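Local coordinates for protein cytokinin riboside 5'-monophosphate phosphoribohydrolase (Streptomyces coelicolor, PDB 5ZI9) that is a member of the possible lysine decarboxylase family, with a Rossmann-like fold in which helices pack on a parallel sheet, at residues 100-105 and 124-129. Numbering follows the deposited sequence.
With EDO (1,2-ethanediol), chain M.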
loop_
_atom_site.group_PDB
_atom_site.type_symbol
_atom_site.label_atom_id
_atom_site.label_comp_id
_atom_site.label_asym_id
_atom_site.label_seq_id
_atom_site.Cartn_x
_atom_site.Cartn_y
_atom_site.Cartn_z
ATOM N N LEU B 100 -10.882 -30.995 -21.382
ATOM C CA LEU B 100 -11.278 -29.972 -20.377
ATOM C C LEU B 100 -11.988 -28.793 -20.991
ATOM O O LEU B 100 -12.953 -28.283 -20.421
ATOM C CB LEU B 100 -10.072 -29.503 -19.560
ATOM C CG LEU B 100 -9.485 -30.700 -18.790
ATOM C CD1 LEU B 100 -8.034 -30.490 -18.425
ATOM C CD2 LEU B 100 -10.307 -31.057 -17.567
ATOM N N VAL B 101 -11.530 -28.375 -22.166
ATOM C CA VAL B 101 -12.175 -27.267 -22.898
ATOM C C VAL B 101 -13.634 -27.625 -23.198
ATOM O O VAL B 101 -14.550 -26.859 -22.890
ATOM C CB VAL B 101 -11.398 -26.934 -24.204
ATOM C CG1 VAL B 101 -12.192 -25.968 -25.075
ATOM C CG2 VAL B 101 -10.057 -26.318 -23.853
ATOM N N GLU B 102 -13.806 -28.808 -23.789
ATOM C CA GLU B 102 -15.110 -29.348 -24.137
ATOM C C GLU B 102 -16.025 -29.456 -22.936
ATOM O O GLU B 102 -17.232 -29.318 -23.092
ATOM C CB GLU B 102 -14.965 -30.723 -24.815
ATOM C CG GLU B 102 -15.062 -30.682 -26.335
ATOM C CD GLU B 102 -14.029 -31.544 -27.034
ATOM O OE1 GLU B 102 -13.674 -32.649 -26.521
ATOM O OE2 GLU B 102 -13.546 -31.094 -28.109
ATOM N N ALA B 103 -15.458 -29.702 -21.753
ATOM C CA ALA B 103 -16.233 -29.696 -20.497
ATOM C C ALA B 103 -16.561 -28.310 -19.925
ATOM O O ALA B 103 -17.209 -28.227 -18.889
ATOM C CB ALA B 103 -15.524 -30.527 -19.454
ATOM N N GLY B 104 -16.108 -27.236 -20.574
ATOM C CA GLY B 104 -16.361 -25.879 -20.114
ATOM C C GLY B 104 -15.261 -25.218 -19.287
ATOM O O GLY B 104 -15.453 -24.107 -18.790
ATOM N N PHE B 105 -14.104 -25.862 -19.160
ATOM C CA PHE B 105 -13.009 -25.300 -18.368
ATOM C C PHE B 105 -11.949 -24.594 -19.187
ATOM O O PHE B 105 -11.650 -24.991 -20.318
ATOM C CB PHE B 105 -12.302 -26.400 -17.570
ATOM C CG PHE B 105 -13.174 -27.048 -16.538
ATOM C CD1 PHE B 105 -13.573 -26.344 -15.412
ATOM C CD2 PHE B 105 -13.604 -28.359 -16.696
ATOM C CE1 PHE B 105 -14.381 -26.938 -14.454
ATOM C CE2 PHE B 105 -14.420 -28.951 -15.751
ATOM C CZ PHE B 105 -14.809 -28.242 -14.619
ATOM N N LEU B 124 -6.067 -25.381 -27.212
ATOM C CA LEU B 124 -6.168 -24.543 -28.413
ATOM C C LEU B 124 -6.864 -25.270 -29.553
ATOM O O LEU B 124 -7.735 -24.697 -30.221
ATOM C CB LEU B 124 -4.781 -24.073 -28.874
ATOM C CG LEU B 124 -4.198 -22.842 -28.171
ATOM C CD1 LEU B 124 -3.086 -22.280 -29.053
ATOM C CD2 LEU B 124 -5.233 -21.753 -27.815
ATOM N N GLU B 125 -6.484 -26.531 -29.766
ATOM C CA GLU B 125 -7.183 -27.396 -30.729
ATOM C C GLU B 125 -8.700 -27.337 -30.578
ATOM O O GLU B 125 -9.413 -27.338 -31.595
ATOM C CB GLU B 125 -6.750 -28.847 -30.608
ATOM C CG GLU B 125 -5.326 -29.099 -31.069
ATOM C CD GLU B 125 -4.970 -30.589 -31.125
ATOM O OE1 GLU B 125 -5.918 -31.422 -31.056
ATOM O OE2 GLU B 125 -3.749 -30.932 -31.252
ATOM N N ALA B 126 -9.169 -27.274 -29.322
ATOM C CA ALA B 126 -10.599 -27.207 -29.003
ATOM C C ALA B 126 -11.105 -25.772 -28.915
ATOM O O ALA B 126 -12.207 -25.539 -28.450
ATOM C CB ALA B 126 -10.902 -27.976 -27.719
ATOM N N LYS B 127 -10.307 -24.819 -29.395
ATOM C CA LYS B 127 -10.672 -23.405 -29.408
ATOM C C LYS B 127 -11.095 -22.869 -28.029
ATOM O O LYS B 127 -12.034 -22.099 -27.920
ATOM C CB LYS B 127 -11.773 -23.149 -30.468
ATOM C CG LYS B 127 -11.709 -24.025 -31.746
ATOM C CD LYS B 127 -10.973 -23.407 -32.936
ATOM C CE LYS B 127 -9.916 -24.350 -33.547
ATOM N NZ LYS B 127 -8.846 -23.567 -34.267
ATOM N N GLY B 128 -10.397 -23.278 -26.974
ATOM C CA GLY B 128 -10.704 -22.808 -25.615
ATOM C C GLY B 128 -9.682 -21.787 -25.169
ATOM O O GLY B 128 -8.822 -21.372 -25.950
ATOM N N THR B 129 -9.746 -21.420 -23.895
ATOM C CA THR B 129 -8.781 -20.481 -23.324
ATOM C C THR B 129 -7.600 -21.238 -22.675
ATOM O O THR B 129 -7.786 -22.066 -21.778
ATOM C CB THR B 129 -9.411 -19.409 -22.408
ATOM O OG1 THR B 129 -8.742 -19.402 -21.158
ATOM C CG2 THR B 129 -10.844 -19.616 -22.157
HETATM C C1 EDO M . -12.726 -22.655 -21.659
HETATM O O1 EDO M . -11.647 -23.138 -22.514
HETATM C C2 EDO M . -13.884 -22.066 -22.442
HETATM O O2 EDO M . -13.501 -20.699 -22.756
#
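V101 of helix 88-102 meets A126 and G128 where two neighbouring helices of the Rossmann-type fold end side by side, each just before its chain turns into a strand of the parallel sheet. The valine lies in the last turn of its helix and is the main contact residue of 100-105, chiefly through CG1. This methyl, anti to the backbone N (chi1 170°), reaches the turn after helix 115-125, where it lies 3.6 Å from A126 CB and 3.4 Å from A126 O. It also rests 3.5 Å from G128 CA; G128, having no side chain, leaves room for the methyl to lie directly against its CA, and the small methyl of A126 lets the two helix ends come close. E102 adds only a light touch at the margin, OE2 to A126 CB.

Both helices close with a Schellman motif. G104, at positive phi (97°), sends its N to V101 O, while F105 N reaches L100 O; glycine takes this backbone shape without strain. K127, also at positive phi, bonds through its N to L124 O, and G128 N goes back into the last turn of helix 115-125. Beyond the turns, T129 N donates to O1 of a 1,2-ethanediol at 2.9 Å. T129 pairs through its backbone with V107, which places the contact at the N-terminal ends of adjacent parallel strands 106-109 and 130-135, as expected for successive beta-alpha-beta crossovers whose helices pack side by side in a Rossmann-type fold.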